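Local coordinates for protein glcnac-alpha-1,4-gal-releasing endo-beta-galactosidase (PDB 1UPS) that probably hydrolyses O-glycosidic bonds as an endo-beta-galactosidase of glycoside hydrolase family 16, freeing GlcNAc-alpha-1,4-Gal, and binds a calcium ion, at residues Pro87-Thr92 / Ser110-Asn115; Gly152-Asp155 / Asp159-Asn162; Tyr346-Asn351 / Tyr355-Lys360; Ser390-Ser395 / Gly403-Thr408. One frame throughout, in Å; residues are numbered along the deposited sequence. Where two conformers were deposited one is given.

Interaction 1. Residues Pro87-Thr92 / Ser110-Asn115; sequences PEHDGT and SGTTDN
H89 reaches from the short helix 87-90 across to the loop 110-115, and its imidazole makes nearly all of the contact with S110, T112 and D114. CB leaves the backbone toward the loop, and chi1 of -68° sets CG opposite the carbonyl carbon, which carries the ring outward from the helix. ND1 comes first: it stands 3.9 Å from S110 OG, too far for a direct bond, and a water fills the gap, 2.7 Å from H89 ND1 in the plane of the ring and more weakly bound to S110 OG. CE1 makes the closest approach, 3.2 Å from T112 OG1. The methyl T112 CG2 makes an off-centre CH-pi contact, 4.1 Å from the H89 ring centroid and 30° off its normal, the two side chains crossing at about a right angle. NE2 ends 4.2 Å from D114 CB. The carboxylate of D114 stays farther off, with OD2 5.0 Å from H89 NE2, and the two groups are not in contact. T112 OG1 is itself fixed by an ST turn, accepting from D114 N, which ties the loop into the shape that the ring meets. At the surface of the GH16 domain, the contact joins the helix just before strand 94-99 to the loop between strands 101-102 and 121-122; W56 packs against T112 and F109 against D90.

Interaction 2. Residues Gly152-Asp155 / Asp159-Asn162; sequences GMQD and DWFN
The connection between strands 145-152 and 168-170, neighbours in the six-stranded antiparallel sheet of the GH16 domain, turns back on itself where Q154 meets D159 and W160. Q154 NE2 donates to the backbone oxygen D159 O over 2.9 Å, with an N-H...O angle of 148°. The donor stands well above the carbonyl plane, 55° out of it, and the bond is therefore not directed at a lone pair. The other branch of the amide, Q154 OE1, lies at the edge of the W160 indole, near its plane and 3.3 Å from W160 CE3; amide and indole planes are 68° apart. An extended chain beyond CG lets Q154 span the gap from a backbone with positive phi. The sheet belongs to the beta-sandwich (jelly-roll) expected of family GH16, in the concanavalin clan. Here the amide also grips a third piece of chain: NE2 donates to W105 O as well, and OE1 accepts from H107 N, so that both polar atoms of this buried group are satisfied and its rotation is fixed. On the other side of the turn D159 organises its own segment. Its OD1 accepts from N162 N in an Asx motif and also bonds T157 OG1, while N162 ND2 donates to D159 OD2 over 2.9 Å, on the syn side of the carboxylate, in a nearly straight bond.

Interaction 3. Residues Tyr346-Asn351 / Tyr355-Lys360; sequences YLNIEN and YIEHGK
E357 grips N351, just past strand 346-348, with both carboxylate oxygens, and the two side chains cross at about a right angle. Each oxygen uses a syn lone pair, OE2 taking the backbone N-H of N351 at 2.8 Å (E357 OE2 to N351 N) and OE1 the side-chain amide at 2.9 Å (E357 OE1 to N351 ND2). The second bond is close to straight, 172°, with the acceptor in the amide plane. A water donates to both E357 OE1 and N348 OD1. N348 is held within its own segment, ND2 giving to Y346 O and OD1 accepting from E350 N in an Asx turn; its chi1 of 72° folds the amide over the strand. These bonds adjoin the antiparallel pairing of 346-348 with 357-359: N348 and E357 form a hydrogen-bonded pair, with E357 N 2.8 Å from N348 O, and Y346 N bonds G359 O with a weak return bond. I356 CG2 packs 3.8 Å from L347 CB and its CD1 meets I349 CG2; both isoleucines also touch W370 and Y402. The hairpin probably belongs to a C-terminal ricin-type beta-trefoil. Two bonds hold E357's carboxylate against rotation, and the N-H donors would probably favour its charged form.

Interaction 4. Residues Ser390-Ser395 / Gly403-Thr408; sequences SIHTES and GNVPNT
Backbone bonds pair S390 with G403 as an antiparallel hydrogen-bonded couple: S390 N donates to G403 O over 2.8 Å, almost straight, and G403 N returns a bond to S390 O, 3.1 Å away and in the carbonyl plane. Van der Waals contact follows beside it. V405 CG1 sits over one face of the H392 imidazole, a CH-pi contact 3.9 Å from the ring centroid and 15° off the normal, while its other methyl, V405 CG2, meets the hydroxyl of S390 in one of that residue's two conformers. The edge of the same ring lies close against the backbone of G403, where H392 NE2 is 3.6 Å from G403 CA. The strands 390-392 and 401-403 form a hairpin in what is probably a beta-trefoil of the ricin type, and the segment 403-408 leads from it toward strand 414-419. Polar side-chain bonds complete the account. H392 ND1 accepts from E394 N, nearly in the ring plane, in a bond of 2.9 Å at 171° that fixes the ring's rotation; chi1 of 71° places CG between the backbone N and the carbonyl carbon, with the ring against V405 and G403. A water accepts from V405 N, and E394 OE2 bonds T411 OG1.

How the interactions relate
Following the chain from the N terminus, interaction 1 closes a loop over the strands 94-99 and 101-102, and interaction 2 then closes a short loop between strands 145-152 and 168-170. Both lie in the GH16 domain and touch, F161 packing against G111, T112 and T113. Interactions 3 and 4 come next, again one after the other with no nesting or crossing; each closes a hairpin of what is probably a C-terminal beta-trefoil domain. Their centres are about 17 Å apart and they meet where I356 CD1 packs on I391 CG1. Between the two pairs the nearest atoms are about 31 to 38 Å apart, so neither pair touches the other.

Interaction 1. Residues Pro87-Thr92 / Ser110-Asn115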
loop_
_atom_site.group_PDB
_atom_site.type_symbol
_atom_site.label_atom_id
_atom_site.label_comp_id
_atom_site.label_asym_id
_atom_site.label_seq_id
_atom_site.Cartn_x
_atom_site.Cartn_y
_atom_site.Cartn_z
ATOM N N PRO A 87 -19.482 22.289 0.635
ATOM C CA PRO A 87 -19.340 23.104 -0.590
ATOM C C PRO A 87 -18.330 24.255 -0.463
ATOM O O PRO A 87 -17.716 24.654 -1.459
ATOM C CB PRO A 87 -20.745 23.672 -0.825
ATOM C CG PRO A 87 -21.677 22.919 0.065
ATOM C CD PRO A 87 -20.876 22.269 1.128
ATOM N N GLU A 88 -18.155 24.780 0.750
ATOM C CA GLU A 88 -17.266 25.939 0.914
ATOM C C GLU A 88 -15.769 25.596 0.813
ATOM O O GLU A 88 -14.955 26.496 0.523
ATOM C CB GLU A 88 -17.607 26.718 2.193
ATOM C CG GLU A 88 -17.259 25.978 3.467
ATOM N N HIS A 89 -15.415 24.325 1.042
ATOM C CA HIS A 89 -14.028 23.834 0.895
ATOM C C HIS A 89 -13.811 22.905 -0.259
ATOM O O HIS A 89 -12.723 22.886 -0.841
ATOM C CB HIS A 89 -13.495 23.153 2.181
ATOM C CG HIS A 89 -13.307 24.110 3.313
ATOM N ND1 HIS A 89 -12.528 25.243 3.200
ATOM C CD2 HIS A 89 -13.874 24.162 4.541
ATOM C CE1 HIS A 89 -12.597 25.937 4.322
ATOM N NE2 HIS A 89 -13.407 25.303 5.153
ATOM N N ASP A 90 -14.799 22.064 -0.566
ATOM C CA ASP A 90 -14.554 21.022 -1.554
ATOM C C ASP A 90 -15.438 21.132 -2.787
ATOM O O ASP A 90 -15.546 20.161 -3.546
ATOM C CB ASP A 90 -14.679 19.626 -0.916
ATOM C CG ASP A 90 -13.791 18.590 -1.584
ATOM O OD1 ASP A 90 -14.051 17.387 -1.406
ATOM O OD2 ASP A 90 -12.812 18.894 -2.318
ATOM N N GLY A 91 -16.065 22.290 -2.984
ATOM C CA GLY A 91 -16.913 22.506 -4.153
ATOM C C GLY A 91 -18.067 21.516 -4.166
ATOM O O GLY A 91 -18.626 21.194 -3.110
ATOM N N THR A 92 -18.399 20.984 -5.335
ATOM C CA THR A 92 -19.589 20.149 -5.415
ATOM C C THR A 92 -19.285 18.648 -5.325
ATOM O O THR A 92 -20.074 17.825 -5.785
ATOM C CB THR A 92 -20.445 20.491 -6.661
ATOM O OG1 THR A 92 -19.633 20.468 -7.856
ATOM C CG2 THR A 92 -20.958 21.937 -6.581
ATOM N N SER A 110 -7.192 21.209 1.883
ATOM C CA SER A 110 -7.382 22.524 1.246
ATOM C C SER A 110 -6.445 23.614 1.790
ATOM O O SER A 110 -6.386 24.719 1.236
ATOM C CB SER A 110 -8.835 22.964 1.368
ATOM O OG SER A 110 -9.130 23.402 2.689
ATOM N N GLY A 111 -5.709 23.301 2.858
ATOM C CA GLY A 111 -4.852 24.286 3.523
ATOM C C GLY A 111 -5.602 25.497 4.071
ATOM O O GLY A 111 -5.053 26.604 4.121
ATOM N N THR A 112 -6.846 25.299 4.490
ATOM C CA THR A 112 -7.636 26.373 5.091
ATOM C C THR A 112 -7.219 26.701 6.542
ATOM O O THR A 112 -6.680 25.844 7.253
ATOM C CB THR A 112 -9.135 26.046 5.028
ATOM O OG1 THR A 112 -9.885 27.159 5.544
ATOM C CG2 THR A 112 -9.496 24.890 5.992
ATOM N N THR A 113 -7.468 27.941 6.980
ATOM C CA THR A 113 -7.281 28.266 8.398
ATOM C C THR A 113 -8.601 28.173 9.152
ATOM O O THR A 113 -8.655 28.426 10.358
ATOM C CB THR A 113 -6.659 29.670 8.594
ATOM O OG1 THR A 113 -7.379 30.633 7.805
ATOM C CG2 THR A 113 -5.246 29.714 8.032
ATOM N N ASP A 114 -9.661 27.825 8.432
ATOM C CA ASP A 114 -11.013 27.765 8.985
ATOM C C ASP A 114 -11.370 26.386 9.577
ATOM O O ASP A 114 -12.186 25.650 9.014
ATOM C CB ASP A 114 -12.037 28.112 7.898
ATOM C CG ASP A 114 -12.205 29.610 7.678
ATOM O OD1 ASP A 114 -11.551 30.445 8.360
ATOM O OD2 ASP A 114 -12.997 30.047 6.812
ATOM N N ASN A 115 -10.778 26.042 10.719
ATOM C CA ASN A 115 -11.175 24.840 11.459
ATOM C C ASN A 115 -12.352 25.133 12.391
ATOM O O ASN A 115 -12.419 26.224 12.986
ATOM C CB ASN A 115 -9.992 24.329 12.287
ATOM C CG ASN A 115 -10.334 23.094 13.089
ATOM O OD1 ASN A 115 -10.475 22.010 12.529
ATOM N ND2 ASN A 115 -10.474 23.252 14.410
HETATM O O HOH W 1 -10.647 25.944 1.402
#

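Interaction 2. Residues Gly152-Asp155 / Asp159-Asn162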
loop_
_atom_site.group_PDB
_atom_site.type_symbol
_atom_site.label_atom_id
_atom_site.label_comp_id
_atom_site.label_asym_id
_atom_site.label_seq_id
_atom_site.Cartn_x
_atom_site.Cartn_y
_atom_site.Cartn_z
ATOM N N GLY A 152 -2.703 10.470 9.594
ATOM C CA GLY A 152 -2.086 10.736 10.877
ATOM C C GLY A 152 -3.034 11.503 11.781
ATOM O O GLY A 152 -3.829 12.344 11.324
ATOM N N MET A 153 -2.953 11.215 13.077
ATOM C CA MET A 153 -3.842 11.865 14.036
ATOM C C MET A 153 -3.300 13.185 14.548
ATOM O O MET A 153 -3.937 13.825 15.398
ATOM C CB MET A 153 -4.154 10.918 15.206
ATOM C CG MET A 153 -5.072 9.747 14.799
ATOM S SD MET A 153 -6.711 10.215 14.160
ATOM C CE MET A 153 -7.337 11.170 15.295
ATOM N N GLN A 154 -2.127 13.599 14.051
ATOM C CA GLN A 154 -1.598 14.939 14.347
ATOM C C GLN A 154 -1.501 15.154 15.862
ATOM O O GLN A 154 -1.791 16.224 16.391
ATOM C CB GLN A 154 -2.455 16.026 13.641
ATOM C CG GLN A 154 -2.356 15.914 12.108
ATOM C CD GLN A 154 -3.421 16.696 11.326
ATOM O OE1 GLN A 154 -3.918 16.198 10.322
ATOM N NE2 GLN A 154 -3.751 17.907 11.773
ATOM N N ASP A 155 -1.056 14.114 16.553
ATOM C CA ASP A 155 -1.026 14.120 18.024
ATOM C C ASP A 155 0.089 14.971 18.614
ATOM O O ASP A 155 0.046 15.321 19.813
ATOM C CB ASP A 155 -0.921 12.682 18.547
ATOM C CG ASP A 155 -2.218 11.909 18.393
ATOM O OD1 ASP A 155 -3.315 12.493 18.643
ATOM O OD2 ASP A 155 -2.224 10.707 18.055
ATOM N N ASP A 159 -2.779 20.465 15.863
ATOM C CA ASP A 159 -3.217 21.372 14.808
ATOM C C ASP A 159 -2.733 20.822 13.471
ATOM O O ASP A 159 -2.227 19.692 13.439
ATOM C CB ASP A 159 -2.794 22.812 15.110
ATOM C CG ASP A 159 -1.308 23.077 14.921
ATOM O OD1 ASP A 159 -0.550 22.260 14.334
ATOM O OD2 ASP A 159 -0.809 24.145 15.348
ATOM N N TRP A 160 -2.893 21.584 12.381
ATOM C CA TRP A 160 -2.365 21.157 11.072
ATOM C C TRP A 160 -1.027 21.813 10.748
ATOM O O TRP A 160 -0.043 21.138 10.442
ATOM C CB TRP A 160 -3.373 21.469 9.939
ATOM C CG TRP A 160 -2.807 21.220 8.555
ATOM C CD1 TRP A 160 -2.295 22.156 7.684
ATOM C CD2 TRP A 160 -2.682 19.954 7.895
ATOM N NE1 TRP A 160 -1.852 21.549 6.530
ATOM C CE2 TRP A 160 -2.094 20.195 6.626
ATOM C CE3 TRP A 160 -3.010 18.630 8.250
ATOM C CZ2 TRP A 160 -1.838 19.170 5.708
ATOM C CZ3 TRP A 160 -2.760 17.601 7.328
ATOM C CH2 TRP A 160 -2.172 17.878 6.076
ATOM N N PHE A 161 -0.975 23.144 10.817
ATOM C CA PHE A 161 0.176 23.851 10.268
ATOM C C PHE A 161 1.507 23.585 10.981
ATOM O O PHE A 161 2.586 23.653 10.355
ATOM C CB PHE A 161 -0.142 25.345 10.136
ATOM C CG PHE A 161 -1.162 25.625 9.075
ATOM C CD1 PHE A 161 -2.468 25.950 9.417
ATOM C CD2 PHE A 161 -0.829 25.496 7.731
ATOM C CE1 PHE A 161 -3.428 26.197 8.424
ATOM C CE2 PHE A 161 -1.780 25.742 6.729
ATOM C CZ PHE A 161 -3.078 26.073 7.086
ATOM N N ASN A 162 1.435 23.225 12.262
ATOM C CA ASN A 162 2.648 22.892 13.003
ATOM C C ASN A 162 2.884 21.390 13.188
ATOM O O ASN A 162 3.938 20.985 13.671
ATOM C CB ASN A 162 2.680 23.619 14.336
ATOM C CG ASN A 162 2.627 25.120 14.162
ATOM O OD1 ASN A 162 3.578 25.722 13.670
ATOM N ND2 ASN A 162 1.496 25.725 14.523
#

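Interaction 3. Residues Tyr346-Asn351 / Tyr355-Lys360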
loop_
_atom_site.group_PDB
_atom_site.type_symbol
_atom_site.label_atom_id
_atom_site.label_comp_id
_atom_site.label_asym_id
_atom_site.label_seq_id
_atom_site.Cartn_x
_atom_site.Cartn_y
_atom_site.Cartn_z
ATOM N N TYR A 346 27.697 -3.169 -4.111
ATOM C CA TYR A 346 26.323 -2.990 -4.591
ATOM C C TYR A 346 26.162 -3.463 -6.023
ATOM O O TYR A 346 27.007 -3.201 -6.872
ATOM C CB TYR A 346 25.943 -1.513 -4.592
ATOM C CG TYR A 346 25.829 -0.877 -3.235
ATOM C CD1 TYR A 346 26.516 0.307 -2.945
ATOM C CD2 TYR A 346 25.011 -1.424 -2.249
ATOM C CE1 TYR A 346 26.405 0.917 -1.692
ATOM C CE2 TYR A 346 24.896 -0.828 -0.995
ATOM C CZ TYR A 346 25.586 0.342 -0.724
ATOM O OH TYR A 346 25.465 0.937 0.518
ATOM N N LEU A 347 25.040 -4.115 -6.298
ATOM C CA LEU A 347 24.691 -4.462 -7.665
ATOM C C LEU A 347 24.299 -3.209 -8.439
ATOM O O LEU A 347 23.478 -2.428 -7.974
ATOM C CB LEU A 347 23.535 -5.459 -7.667
ATOM C CG LEU A 347 23.865 -6.778 -6.960
ATOM C CD1 LEU A 347 22.754 -7.808 -7.269
ATOM C CD2 LEU A 347 25.244 -7.294 -7.376
ATOM N N ASN A 348 24.889 -3.025 -9.616
ATOM C CA ASN A 348 24.647 -1.817 -10.400
ATOM C C ASN A 348 24.856 -2.050 -11.878
ATOM O O ASN A 348 25.371 -3.097 -12.267
ATOM C CB ASN A 348 25.544 -0.670 -9.914
ATOM C CG ASN A 348 26.986 -0.868 -10.293
ATOM O OD1 ASN A 348 27.442 -0.346 -11.313
ATOM N ND2 ASN A 348 27.722 -1.638 -9.479
ATOM N N ILE A 349 24.447 -1.073 -12.694
ATOM C CA ILE A 349 24.600 -1.162 -14.158
ATOM C C ILE A 349 25.256 0.089 -14.774
ATOM O O ILE A 349 24.984 0.441 -15.930
ATOM C CB ILE A 349 23.256 -1.511 -14.872
ATOM C CG1 ILE A 349 22.231 -0.371 -14.769
ATOM C CG2 ILE A 349 22.684 -2.850 -14.339
ATOM C CD1 ILE A 349 20.986 -0.554 -15.667
ATOM N N GLU A 350 26.141 0.724 -14.013
ATOM C CA GLU A 350 26.752 2.002 -14.438
ATOM C C GLU A 350 27.370 1.985 -15.844
ATOM O O GLU A 350 27.197 2.942 -16.616
ATOM C CB GLU A 350 27.784 2.484 -13.409
ATOM C CG GLU A 350 28.255 3.931 -13.635
ATOM C CD GLU A 350 27.228 4.984 -13.246
ATOM O OE1 GLU A 350 27.487 6.192 -13.494
ATOM O OE2 GLU A 350 26.156 4.634 -12.694
ATOM N N ASN A 351 28.084 0.908 -16.177
ATOM C CA ASN A 351 28.770 0.833 -17.465
ATOM C C ASN A 351 27.926 0.255 -18.608
ATOM O O ASN A 351 28.395 0.186 -19.755
ATOM C CB ASN A 351 30.115 0.100 -17.329
ATOM C CG ASN A 351 31.147 0.908 -16.555
ATOM O OD1 ASN A 351 31.576 1.984 -17.000
ATOM N ND2 ASN A 351 31.566 0.389 -15.397
ATOM N N TYR A 355 25.246 -6.762 -18.419
ATOM C CA TYR A 355 25.393 -7.609 -17.229
ATOM C C TYR A 355 25.381 -6.794 -15.953
ATOM O O TYR A 355 25.835 -5.638 -15.931
ATOM C CB TYR A 355 26.686 -8.448 -17.307
ATOM C CG TYR A 355 26.694 -9.384 -18.495
ATOM C CD1 TYR A 355 26.123 -10.664 -18.409
ATOM C CD2 TYR A 355 27.242 -8.981 -19.716
ATOM C CE1 TYR A 355 26.111 -11.523 -19.521
ATOM C CE2 TYR A 355 27.234 -9.819 -20.828
ATOM C CZ TYR A 355 26.667 -11.089 -20.730
ATOM O OH TYR A 355 26.668 -11.923 -21.839
ATOM N N ILE A 356 24.862 -7.386 -14.878
ATOM C CA ILE A 356 24.909 -6.736 -13.574
ATOM C C ILE A 356 26.370 -6.658 -13.132
ATOM O O ILE A 356 27.095 -7.660 -13.186
ATOM C CB ILE A 356 24.073 -7.522 -12.520
ATOM C CG1 ILE A 356 22.603 -7.619 -12.945
ATOM C CG2 ILE A 356 24.190 -6.856 -11.134
ATOM C CD1 ILE A 356 21.869 -6.264 -12.979
ATOM N N GLU A 357 26.787 -5.470 -12.693
ATOM C CA GLU A 357 28.134 -5.244 -12.170
ATOM C C GLU A 357 28.097 -5.240 -10.644
ATOM O O GLU A 357 27.029 -5.104 -10.049
ATOM C CB GLU A 357 28.671 -3.888 -12.673
ATOM C CG GLU A 357 28.735 -3.791 -14.190
ATOM C CD GLU A 357 29.110 -2.399 -14.663
ATOM O OE1 GLU A 357 30.271 -1.995 -14.420
ATOM O OE2 GLU A 357 28.240 -1.713 -15.251
ATOM N N HIS A 358 29.257 -5.386 -10.012
ATOM C CA HIS A 358 29.349 -5.257 -8.556
ATOM C C HIS A 358 30.569 -4.437 -8.141
ATOM O O HIS A 358 31.692 -4.727 -8.559
ATOM C CB HIS A 358 29.376 -6.627 -7.851
ATOM C CG HIS A 358 30.420 -7.567 -8.373
ATOM N ND1 HIS A 358 31.678 -7.658 -7.820
ATOM C CD2 HIS A 358 30.390 -8.469 -9.387
ATOM C CE1 HIS A 358 32.384 -8.564 -8.474
ATOM N NE2 HIS A 358 31.627 -9.072 -9.432
ATOM N N GLY A 359 30.332 -3.412 -7.325
ATOM C CA GLY A 359 31.407 -2.547 -6.855
ATOM C C GLY A 359 31.004 -1.722 -5.655
ATOM O O GLY A 359 29.823 -1.577 -5.335
ATOM N N LYS A 360 31.998 -1.152 -4.985
ATOM C CA LYS A 360 31.720 -0.238 -3.894
ATOM C C LYS A 360 31.454 1.133 -4.503
ATOM O O LYS A 360 32.276 2.050 -4.399
ATOM C CB LYS A 360 32.887 -0.222 -2.889
ATOM C CG LYS A 360 32.977 -1.502 -2.059
ATOM C CD LYS A 360 34.052 -1.416 -0.972
ATOM C CE LYS A 360 33.943 -2.577 0.004
ATOM N NZ LYS A 360 35.180 -2.694 0.846
HETATM O O HOH W 2 29.991 -0.029 -12.196
#

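Interaction 4. Residues Ser390-Ser395 / Gly403-Thr408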
loop_
_atom_site.group_PDB
_atom_site.type_symbol
_atom_site.label_atom_id
_atom_site.label_comp_id
_atom_site.label_asym_id
_atom_site.label_seq_id
_atom_site.Cartn_x
_atom_site.Cartn_y
_atom_site.Cartn_z
ATOM N N SER A 390 15.295 -4.965 -16.172
ATOM C CA SER A 390 15.111 -5.805 -14.994
ATOM C C SER A 390 16.271 -6.809 -14.880
ATOM O O SER A 390 16.958 -7.097 -15.863
ATOM C CB SER A 390 13.761 -6.530 -15.020
ATOM O OG SER A 390 13.647 -7.379 -16.146
ATOM N N ILE A 391 16.467 -7.337 -13.673
ATOM C CA ILE A 391 17.480 -8.360 -13.414
ATOM C C ILE A 391 16.942 -9.718 -13.853
ATOM O O ILE A 391 15.846 -10.112 -13.457
ATOM C CB ILE A 391 17.826 -8.401 -11.915
ATOM C CG1 ILE A 391 18.302 -7.011 -11.450
ATOM C CG2 ILE A 391 18.898 -9.467 -11.683
ATOM C CD1 ILE A 391 18.883 -6.988 -10.011
ATOM N N HIS A 392 17.694 -10.424 -14.688
ATOM C CA HIS A 392 17.191 -11.695 -15.251
ATOM C C HIS A 392 18.325 -12.618 -15.691
ATOM O O HIS A 392 19.489 -12.197 -15.757
ATOM C CB HIS A 392 16.242 -11.446 -16.444
ATOM C CG HIS A 392 16.943 -10.946 -17.671
ATOM N ND1 HIS A 392 17.597 -11.786 -18.555
ATOM C CD2 HIS A 392 17.127 -9.687 -18.143
ATOM C CE1 HIS A 392 18.141 -11.066 -19.523
ATOM N NE2 HIS A 392 17.870 -9.789 -19.297
ATOM N N THR A 393 17.989 -13.878 -15.980
ATOM C CA THR A 393 18.957 -14.809 -16.589
ATOM C C THR A 393 18.363 -15.491 -17.826
ATOM O O THR A 393 18.486 -16.703 -17.997
ATOM C CB THR A 393 19.517 -15.891 -15.587
ATOM O OG1 THR A 393 18.445 -16.732 -15.121
ATOM C CG2 THR A 393 20.081 -15.248 -14.317
ATOM N N GLU A 394 17.726 -14.712 -18.695
ATOM C CA GLU A 394 17.002 -15.278 -19.836
ATOM C C GLU A 394 17.916 -15.925 -20.897
ATOM O O GLU A 394 17.434 -16.709 -21.720
ATOM C CB GLU A 394 16.054 -14.235 -20.462
ATOM C CG GLU A 394 15.159 -14.725 -21.617
ATOM C CD GLU A 394 14.263 -15.927 -21.298
ATOM O OE1 GLU A 394 13.825 -16.620 -22.260
ATOM O OE2 GLU A 394 13.978 -16.192 -20.108
ATOM N N SER A 395 19.213 -15.597 -20.887
ATOM C CA SER A 395 20.181 -16.274 -21.764
ATOM C C SER A 395 20.823 -17.496 -21.093
ATOM O O SER A 395 21.517 -18.277 -21.755
ATOM C CB SER A 395 21.257 -15.301 -22.247
ATOM O OG SER A 395 20.660 -14.212 -22.936
ATOM N N GLY A 403 18.068 -6.530 -18.649
ATOM C CA GLY A 403 17.500 -6.265 -19.961
ATOM C C GLY A 403 16.012 -6.012 -19.829
ATOM O O GLY A 403 15.447 -6.099 -18.734
ATOM N N ASN A 404 15.381 -5.724 -20.959
ATOM C CA ASN A 404 13.942 -5.531 -21.013
ATOM C C ASN A 404 13.288 -6.870 -21.372
ATOM O O ASN A 404 13.380 -7.339 -22.509
ATOM C CB ASN A 404 13.600 -4.426 -22.041
ATOM C CG ASN A 404 12.132 -4.041 -22.022
ATOM O OD1 ASN A 404 11.316 -4.722 -21.403
ATOM N ND2 ASN A 404 11.784 -2.927 -22.693
ATOM N N VAL A 405 12.683 -7.511 -20.377
ATOM C CA VAL A 405 12.014 -8.803 -20.579
ATOM C C VAL A 405 10.686 -8.733 -19.829
ATOM O O VAL A 405 10.570 -7.975 -18.844
ATOM C CB VAL A 405 12.887 -10.025 -20.115
ATOM C CG1 VAL A 405 14.286 -9.969 -20.739
ATOM C CG2 VAL A 405 12.956 -10.136 -18.595
ATOM N N PRO A 406 9.674 -9.449 -20.310
ATOM C CA PRO A 406 8.339 -9.362 -19.716
ATOM C C PRO A 406 8.289 -9.770 -18.244
ATOM O O PRO A 406 9.110 -10.603 -17.790
ATOM C CB PRO A 406 7.519 -10.318 -20.592
ATOM C CG PRO A 406 8.194 -10.232 -21.916
ATOM C CD PRO A 406 9.670 -10.287 -21.527
ATOM N N ASN A 407 7.336 -9.188 -17.520
ATOM C CA ASN A 407 7.142 -9.492 -16.090
ATOM C C ASN A 407 6.840 -10.969 -15.819
ATOM O O ASN A 407 7.120 -11.481 -14.719
ATOM C CB ASN A 407 5.994 -8.644 -15.520
ATOM C CG ASN A 407 6.265 -7.147 -15.594
ATOM O OD1 ASN A 407 7.413 -6.705 -15.596
ATOM N ND2 ASN A 407 5.191 -6.357 -15.664
ATOM N N THR A 408 6.270 -11.640 -16.820
ATOM C CA THR A 408 5.875 -13.052 -16.699
ATOM C C THR A 408 7.010 -14.048 -16.934
ATOM O O THR A 408 6.802 -15.259 -16.761
ATOM C CB THR A 408 4.754 -13.367 -17.690
ATOM O OG1 THR A 408 5.164 -12.923 -18.990
ATOM C CG2 THR A 408 3.513 -12.520 -17.395
HETATM O O HOH W 3 12.339 -5.394 -17.939
#